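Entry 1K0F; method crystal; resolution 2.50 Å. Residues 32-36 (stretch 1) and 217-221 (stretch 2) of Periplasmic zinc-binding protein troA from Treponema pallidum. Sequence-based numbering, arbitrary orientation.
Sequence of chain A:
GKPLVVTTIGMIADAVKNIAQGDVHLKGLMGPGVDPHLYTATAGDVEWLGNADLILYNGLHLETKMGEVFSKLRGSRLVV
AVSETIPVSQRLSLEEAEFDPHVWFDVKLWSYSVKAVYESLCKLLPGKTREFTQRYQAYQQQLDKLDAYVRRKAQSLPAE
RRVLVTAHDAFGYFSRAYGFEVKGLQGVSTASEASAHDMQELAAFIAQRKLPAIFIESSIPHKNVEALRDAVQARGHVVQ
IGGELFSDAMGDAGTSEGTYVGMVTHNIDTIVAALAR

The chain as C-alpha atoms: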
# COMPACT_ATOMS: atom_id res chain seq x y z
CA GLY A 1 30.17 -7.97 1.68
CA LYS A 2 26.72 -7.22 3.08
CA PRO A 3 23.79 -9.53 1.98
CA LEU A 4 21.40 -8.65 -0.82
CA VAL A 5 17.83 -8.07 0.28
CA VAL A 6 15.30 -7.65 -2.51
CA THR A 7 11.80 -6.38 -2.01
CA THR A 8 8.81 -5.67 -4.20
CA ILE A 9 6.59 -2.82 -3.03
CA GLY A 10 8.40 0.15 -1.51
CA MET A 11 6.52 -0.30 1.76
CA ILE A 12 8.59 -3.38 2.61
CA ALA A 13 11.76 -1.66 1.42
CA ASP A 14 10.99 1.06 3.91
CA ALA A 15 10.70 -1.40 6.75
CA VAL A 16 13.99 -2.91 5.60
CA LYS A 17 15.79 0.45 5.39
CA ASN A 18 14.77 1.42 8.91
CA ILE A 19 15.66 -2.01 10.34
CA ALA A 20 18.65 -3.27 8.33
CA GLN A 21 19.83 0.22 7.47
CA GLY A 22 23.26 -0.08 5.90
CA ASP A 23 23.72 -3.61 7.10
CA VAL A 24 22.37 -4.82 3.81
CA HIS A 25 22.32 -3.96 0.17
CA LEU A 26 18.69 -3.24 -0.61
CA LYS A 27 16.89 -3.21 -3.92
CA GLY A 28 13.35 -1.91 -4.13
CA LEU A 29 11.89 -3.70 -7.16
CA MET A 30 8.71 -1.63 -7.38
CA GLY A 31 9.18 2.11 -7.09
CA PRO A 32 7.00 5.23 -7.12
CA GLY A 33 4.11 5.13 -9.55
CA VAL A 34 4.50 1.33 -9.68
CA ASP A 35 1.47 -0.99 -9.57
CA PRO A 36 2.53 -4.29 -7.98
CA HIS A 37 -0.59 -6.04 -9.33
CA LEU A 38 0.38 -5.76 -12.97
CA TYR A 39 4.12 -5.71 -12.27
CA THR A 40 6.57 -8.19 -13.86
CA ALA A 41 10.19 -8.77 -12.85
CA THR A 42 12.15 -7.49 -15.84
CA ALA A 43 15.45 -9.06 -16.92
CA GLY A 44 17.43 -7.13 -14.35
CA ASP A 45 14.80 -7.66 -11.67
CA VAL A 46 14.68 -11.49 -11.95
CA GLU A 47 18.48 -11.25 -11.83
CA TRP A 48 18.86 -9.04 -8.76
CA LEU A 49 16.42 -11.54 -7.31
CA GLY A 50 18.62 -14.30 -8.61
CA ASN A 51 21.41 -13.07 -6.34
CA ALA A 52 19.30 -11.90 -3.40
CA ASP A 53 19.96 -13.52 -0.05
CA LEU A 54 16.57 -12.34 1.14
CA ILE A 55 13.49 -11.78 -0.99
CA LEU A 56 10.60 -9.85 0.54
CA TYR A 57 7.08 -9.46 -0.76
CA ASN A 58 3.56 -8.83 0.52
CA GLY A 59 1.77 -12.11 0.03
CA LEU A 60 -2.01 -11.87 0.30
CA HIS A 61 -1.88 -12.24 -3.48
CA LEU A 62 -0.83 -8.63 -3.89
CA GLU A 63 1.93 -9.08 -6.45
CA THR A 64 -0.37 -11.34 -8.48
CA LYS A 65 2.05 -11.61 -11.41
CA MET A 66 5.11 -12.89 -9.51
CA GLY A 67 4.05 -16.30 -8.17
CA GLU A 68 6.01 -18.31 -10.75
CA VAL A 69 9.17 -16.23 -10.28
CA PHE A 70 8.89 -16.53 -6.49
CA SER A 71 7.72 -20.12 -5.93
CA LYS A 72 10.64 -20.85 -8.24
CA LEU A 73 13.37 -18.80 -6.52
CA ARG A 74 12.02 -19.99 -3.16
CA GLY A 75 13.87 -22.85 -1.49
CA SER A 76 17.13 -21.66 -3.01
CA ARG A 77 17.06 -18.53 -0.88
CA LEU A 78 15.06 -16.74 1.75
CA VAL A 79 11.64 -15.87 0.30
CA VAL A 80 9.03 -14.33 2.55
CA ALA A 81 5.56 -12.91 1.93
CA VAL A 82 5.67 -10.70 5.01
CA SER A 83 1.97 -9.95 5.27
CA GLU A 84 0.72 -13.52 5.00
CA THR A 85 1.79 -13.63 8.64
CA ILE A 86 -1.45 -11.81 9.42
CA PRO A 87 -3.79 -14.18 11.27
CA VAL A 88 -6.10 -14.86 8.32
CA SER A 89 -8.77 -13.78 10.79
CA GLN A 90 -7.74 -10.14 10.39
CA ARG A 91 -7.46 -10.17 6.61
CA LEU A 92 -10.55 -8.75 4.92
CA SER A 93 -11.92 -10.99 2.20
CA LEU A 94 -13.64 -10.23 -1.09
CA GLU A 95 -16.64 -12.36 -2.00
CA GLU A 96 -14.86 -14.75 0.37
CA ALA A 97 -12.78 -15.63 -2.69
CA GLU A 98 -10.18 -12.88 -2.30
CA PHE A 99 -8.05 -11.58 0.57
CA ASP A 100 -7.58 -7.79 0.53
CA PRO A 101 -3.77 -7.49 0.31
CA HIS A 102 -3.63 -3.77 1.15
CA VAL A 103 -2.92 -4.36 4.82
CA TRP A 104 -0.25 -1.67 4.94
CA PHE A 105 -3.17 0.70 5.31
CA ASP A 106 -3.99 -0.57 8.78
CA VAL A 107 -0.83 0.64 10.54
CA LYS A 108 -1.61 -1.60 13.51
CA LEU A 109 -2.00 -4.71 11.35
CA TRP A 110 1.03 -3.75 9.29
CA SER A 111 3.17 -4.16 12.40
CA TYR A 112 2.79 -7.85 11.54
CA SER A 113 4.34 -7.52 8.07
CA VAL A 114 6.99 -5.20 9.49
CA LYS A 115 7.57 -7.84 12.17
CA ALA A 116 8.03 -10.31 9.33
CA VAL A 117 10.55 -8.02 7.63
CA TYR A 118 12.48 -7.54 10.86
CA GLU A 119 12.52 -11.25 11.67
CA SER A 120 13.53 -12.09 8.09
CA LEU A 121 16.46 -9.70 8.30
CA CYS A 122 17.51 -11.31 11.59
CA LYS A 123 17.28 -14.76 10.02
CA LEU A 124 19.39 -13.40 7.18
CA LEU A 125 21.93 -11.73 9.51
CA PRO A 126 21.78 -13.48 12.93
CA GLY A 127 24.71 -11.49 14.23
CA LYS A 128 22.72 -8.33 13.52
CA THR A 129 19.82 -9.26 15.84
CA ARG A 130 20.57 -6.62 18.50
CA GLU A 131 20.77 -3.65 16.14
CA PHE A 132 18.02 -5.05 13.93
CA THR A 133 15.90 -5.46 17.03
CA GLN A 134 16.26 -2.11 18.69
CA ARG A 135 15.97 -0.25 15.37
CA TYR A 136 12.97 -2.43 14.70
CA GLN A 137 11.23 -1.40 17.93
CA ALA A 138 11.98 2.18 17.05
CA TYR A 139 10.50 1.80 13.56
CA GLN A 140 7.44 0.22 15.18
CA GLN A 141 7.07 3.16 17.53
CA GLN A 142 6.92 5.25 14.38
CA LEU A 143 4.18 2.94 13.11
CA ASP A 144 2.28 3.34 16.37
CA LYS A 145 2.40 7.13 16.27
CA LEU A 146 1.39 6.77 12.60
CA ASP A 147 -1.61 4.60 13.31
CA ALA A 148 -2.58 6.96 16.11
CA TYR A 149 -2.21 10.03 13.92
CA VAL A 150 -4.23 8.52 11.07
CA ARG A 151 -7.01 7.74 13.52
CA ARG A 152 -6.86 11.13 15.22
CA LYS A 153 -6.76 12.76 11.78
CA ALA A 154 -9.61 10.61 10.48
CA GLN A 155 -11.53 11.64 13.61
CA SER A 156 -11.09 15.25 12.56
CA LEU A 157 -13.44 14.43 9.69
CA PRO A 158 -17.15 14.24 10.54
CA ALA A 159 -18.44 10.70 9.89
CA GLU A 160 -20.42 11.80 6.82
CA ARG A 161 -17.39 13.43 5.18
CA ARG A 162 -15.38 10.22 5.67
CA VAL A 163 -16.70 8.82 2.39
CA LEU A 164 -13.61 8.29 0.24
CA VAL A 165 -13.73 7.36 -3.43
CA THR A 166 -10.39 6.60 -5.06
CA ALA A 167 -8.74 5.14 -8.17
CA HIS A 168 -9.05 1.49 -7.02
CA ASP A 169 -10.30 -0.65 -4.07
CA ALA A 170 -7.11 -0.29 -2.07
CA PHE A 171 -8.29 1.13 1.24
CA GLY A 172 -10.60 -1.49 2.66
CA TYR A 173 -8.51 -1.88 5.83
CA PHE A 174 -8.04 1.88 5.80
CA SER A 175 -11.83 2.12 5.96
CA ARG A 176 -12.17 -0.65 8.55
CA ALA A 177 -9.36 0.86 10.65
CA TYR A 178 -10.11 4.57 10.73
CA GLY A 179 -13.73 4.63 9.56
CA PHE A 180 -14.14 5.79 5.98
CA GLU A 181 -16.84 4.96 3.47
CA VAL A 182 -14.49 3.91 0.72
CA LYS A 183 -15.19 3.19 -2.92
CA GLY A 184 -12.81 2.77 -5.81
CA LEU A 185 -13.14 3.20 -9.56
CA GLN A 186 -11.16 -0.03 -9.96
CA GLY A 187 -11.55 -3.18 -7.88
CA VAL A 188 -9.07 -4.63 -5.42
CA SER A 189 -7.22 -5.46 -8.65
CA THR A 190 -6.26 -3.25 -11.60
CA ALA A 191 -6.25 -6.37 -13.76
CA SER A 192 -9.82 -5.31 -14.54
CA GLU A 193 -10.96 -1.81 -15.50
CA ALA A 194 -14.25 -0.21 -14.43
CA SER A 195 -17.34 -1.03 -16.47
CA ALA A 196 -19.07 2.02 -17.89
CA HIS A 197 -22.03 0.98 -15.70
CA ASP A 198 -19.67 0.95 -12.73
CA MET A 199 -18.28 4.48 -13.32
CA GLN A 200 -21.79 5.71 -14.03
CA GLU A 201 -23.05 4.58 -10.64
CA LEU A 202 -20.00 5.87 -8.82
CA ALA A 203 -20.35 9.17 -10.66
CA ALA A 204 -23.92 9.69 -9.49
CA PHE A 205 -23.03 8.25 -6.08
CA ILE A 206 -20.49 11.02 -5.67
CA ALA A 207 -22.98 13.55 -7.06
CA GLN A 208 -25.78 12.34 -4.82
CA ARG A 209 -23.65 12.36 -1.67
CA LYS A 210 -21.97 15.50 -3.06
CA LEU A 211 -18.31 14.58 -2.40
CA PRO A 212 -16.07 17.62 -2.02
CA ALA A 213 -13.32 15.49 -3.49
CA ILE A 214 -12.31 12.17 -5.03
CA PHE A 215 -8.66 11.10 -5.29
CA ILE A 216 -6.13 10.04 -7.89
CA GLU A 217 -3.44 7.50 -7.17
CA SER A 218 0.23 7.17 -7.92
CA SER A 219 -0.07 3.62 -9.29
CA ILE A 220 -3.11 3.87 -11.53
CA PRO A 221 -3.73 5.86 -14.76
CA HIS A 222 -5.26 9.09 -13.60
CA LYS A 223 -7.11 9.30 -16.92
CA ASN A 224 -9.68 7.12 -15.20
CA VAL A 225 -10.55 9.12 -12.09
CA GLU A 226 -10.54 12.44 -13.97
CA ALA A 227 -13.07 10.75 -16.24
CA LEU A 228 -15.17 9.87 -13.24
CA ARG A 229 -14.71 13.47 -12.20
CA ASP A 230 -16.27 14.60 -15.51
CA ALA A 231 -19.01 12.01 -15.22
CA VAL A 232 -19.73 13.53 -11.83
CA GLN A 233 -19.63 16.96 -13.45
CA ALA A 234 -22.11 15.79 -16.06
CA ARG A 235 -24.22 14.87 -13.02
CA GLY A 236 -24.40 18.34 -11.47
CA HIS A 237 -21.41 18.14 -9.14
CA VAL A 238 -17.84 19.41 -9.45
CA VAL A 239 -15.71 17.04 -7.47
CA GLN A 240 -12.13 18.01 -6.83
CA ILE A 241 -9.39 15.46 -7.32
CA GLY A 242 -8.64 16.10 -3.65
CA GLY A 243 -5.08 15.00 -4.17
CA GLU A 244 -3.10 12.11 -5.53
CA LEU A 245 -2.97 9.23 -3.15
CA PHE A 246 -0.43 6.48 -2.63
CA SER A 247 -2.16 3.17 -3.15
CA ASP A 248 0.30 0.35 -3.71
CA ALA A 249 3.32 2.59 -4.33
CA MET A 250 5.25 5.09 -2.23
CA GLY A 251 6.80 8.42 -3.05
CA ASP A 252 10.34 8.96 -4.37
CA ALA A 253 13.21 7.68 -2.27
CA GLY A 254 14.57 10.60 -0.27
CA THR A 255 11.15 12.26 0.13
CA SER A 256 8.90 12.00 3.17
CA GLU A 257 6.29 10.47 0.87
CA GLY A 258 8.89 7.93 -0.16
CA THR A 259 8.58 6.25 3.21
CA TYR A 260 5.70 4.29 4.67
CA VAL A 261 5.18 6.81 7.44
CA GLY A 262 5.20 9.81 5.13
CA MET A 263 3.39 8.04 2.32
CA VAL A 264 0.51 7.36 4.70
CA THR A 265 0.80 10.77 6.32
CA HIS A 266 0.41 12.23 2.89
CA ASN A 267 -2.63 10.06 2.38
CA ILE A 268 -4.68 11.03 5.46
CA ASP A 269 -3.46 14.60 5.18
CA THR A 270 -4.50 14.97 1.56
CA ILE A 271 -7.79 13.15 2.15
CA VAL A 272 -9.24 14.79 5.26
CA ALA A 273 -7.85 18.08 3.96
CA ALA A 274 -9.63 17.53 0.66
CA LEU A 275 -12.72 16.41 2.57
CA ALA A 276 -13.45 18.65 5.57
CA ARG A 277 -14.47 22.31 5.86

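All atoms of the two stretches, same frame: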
# COMPACT_ATOMS: atom_id res chain seq x y z
N PRO A 32 8.12 4.31 -6.98
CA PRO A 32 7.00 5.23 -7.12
C PRO A 32 6.22 4.98 -8.40
O PRO A 32 6.77 4.48 -9.38
CB PRO A 32 7.67 6.61 -7.11
CG PRO A 32 9.17 6.36 -7.03
CD PRO A 32 9.35 4.98 -6.53
N GLY A 33 4.94 5.32 -8.38
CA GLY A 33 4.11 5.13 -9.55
C GLY A 33 4.07 3.71 -10.09
O GLY A 33 3.67 3.50 -11.23
N VAL A 34 4.48 2.74 -9.27
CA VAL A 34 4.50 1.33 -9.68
C VAL A 34 3.38 0.44 -9.09
O VAL A 34 3.28 0.24 -7.87
CB VAL A 34 5.86 0.68 -9.35
CG1 VAL A 34 5.77 -0.84 -9.45
CG2 VAL A 34 6.92 1.21 -10.30
N ASP A 35 2.55 -0.12 -9.97
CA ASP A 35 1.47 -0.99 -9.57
C ASP A 35 1.96 -2.41 -9.46
O ASP A 35 2.23 -3.06 -10.47
CB ASP A 35 0.32 -0.94 -10.58
CG ASP A 35 -0.86 -1.78 -10.15
OD1 ASP A 35 -0.67 -2.72 -9.34
OD2 ASP A 35 -1.98 -1.51 -10.62
N PRO A 36 2.06 -2.92 -8.23
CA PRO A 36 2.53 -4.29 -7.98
C PRO A 36 1.66 -5.36 -8.64
O PRO A 36 2.18 -6.41 -9.05
CB PRO A 36 2.51 -4.40 -6.45
CG PRO A 36 2.44 -3.00 -5.96
CD PRO A 36 1.72 -2.22 -6.99
N GLU A 217 -4.37 8.39 -7.82
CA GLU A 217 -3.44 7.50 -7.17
C GLU A 217 -2.18 7.41 -7.98
O GLU A 217 -2.22 7.49 -9.20
CB GLU A 217 -4.05 6.13 -7.00
CG GLU A 217 -5.03 6.06 -5.87
CD GLU A 217 -5.57 4.67 -5.69
OE1 GLU A 217 -6.63 4.51 -5.05
OE2 GLU A 217 -4.93 3.73 -6.20
N SER A 218 -1.07 7.25 -7.29
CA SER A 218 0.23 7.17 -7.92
C SER A 218 0.44 5.94 -8.80
O SER A 218 1.24 5.99 -9.74
CB SER A 218 1.31 7.21 -6.85
OG SER A 218 0.76 6.84 -5.60
N SER A 219 -0.27 4.85 -8.53
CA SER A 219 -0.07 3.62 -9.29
C SER A 219 -1.10 3.28 -10.36
O SER A 219 -1.00 2.25 -11.01
CB SER A 219 0.04 2.45 -8.33
OG SER A 219 -0.80 2.65 -7.21
N ILE A 220 -2.08 4.15 -10.55
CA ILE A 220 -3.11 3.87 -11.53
C ILE A 220 -3.38 5.07 -12.44
O ILE A 220 -3.45 6.20 -11.97
CB ILE A 220 -4.44 3.44 -10.82
CG1 ILE A 220 -4.36 1.97 -10.40
CG2 ILE A 220 -5.63 3.58 -11.76
CD1 ILE A 220 -4.18 1.75 -8.92
N PRO A 221 -3.47 4.83 -13.76
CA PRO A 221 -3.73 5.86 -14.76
C PRO A 221 -4.79 6.82 -14.26
O PRO A 221 -5.95 6.46 -14.07
CB PRO A 221 -4.24 5.07 -15.96
CG PRO A 221 -3.59 3.75 -15.83
CD PRO A 221 -3.24 3.52 -14.39

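Stretch 2 meets stretch 1 in a small contact, 198 Å² of buried surface with both sides summed. No hydrogen bond crosses it. The residues that touch are at least 184 positions apart in sequence, so the fold brings them together.

Glu217 takes no part. The closest approach of its side chain is Glu217 OE2 to Asp35 OD2, 7.5 Å, too far to touch, and both carboxylate oxygens of Glu217 are hydrogen-bonded elsewhere in the structure.

Ser218 makes the shortest approach. Its carbonyl O lies 3.0 Å from Gly33 CA, with an angle of 148° at the hydrogen. This is a CA-H...O contact, weaker than a conventional hydrogen bond. Gly33 has phi/psi of 56/17, and the positive phi by itself favours glycine. Although the CA-to-CB bond of Ser218 points toward stretch 1, its OG is hydrogen-bonded elsewhere.

Ser219 is the most covered residue, with 57 Å² under stretch 1, and it touches three residues in a row. Its CA lies opposite Gly33 CA at 4.5 Å, and 4.2 Å from Gly33 O. Its CB packs 3.9 Å from Val34 O. Val34 uses backbone here, since its side chain points away. The third neighbour is Asp35, whose CB lies 3.5 Å from Ser219 O and 4.1 Å from Ser219 CB. Asp35 points toward stretch 2, yet it presents its methylene to Ser219 and forms no salt bridge or hydrogen bond across the contact. Both of its carboxylate oxygens have hydrogen-bond partners outside the two stretches.

Ile220 contributes at the margin. Its CA-to-CB bond runs sideways, but the end of the side chain comes nearer. Ile220 CG1 reaches 4.2 Å from Asp35 OD2, a van der Waals approach.

Pro221 makes no contact. At the ends of stretch 1, Pro32 and Pro36 likewise stay out.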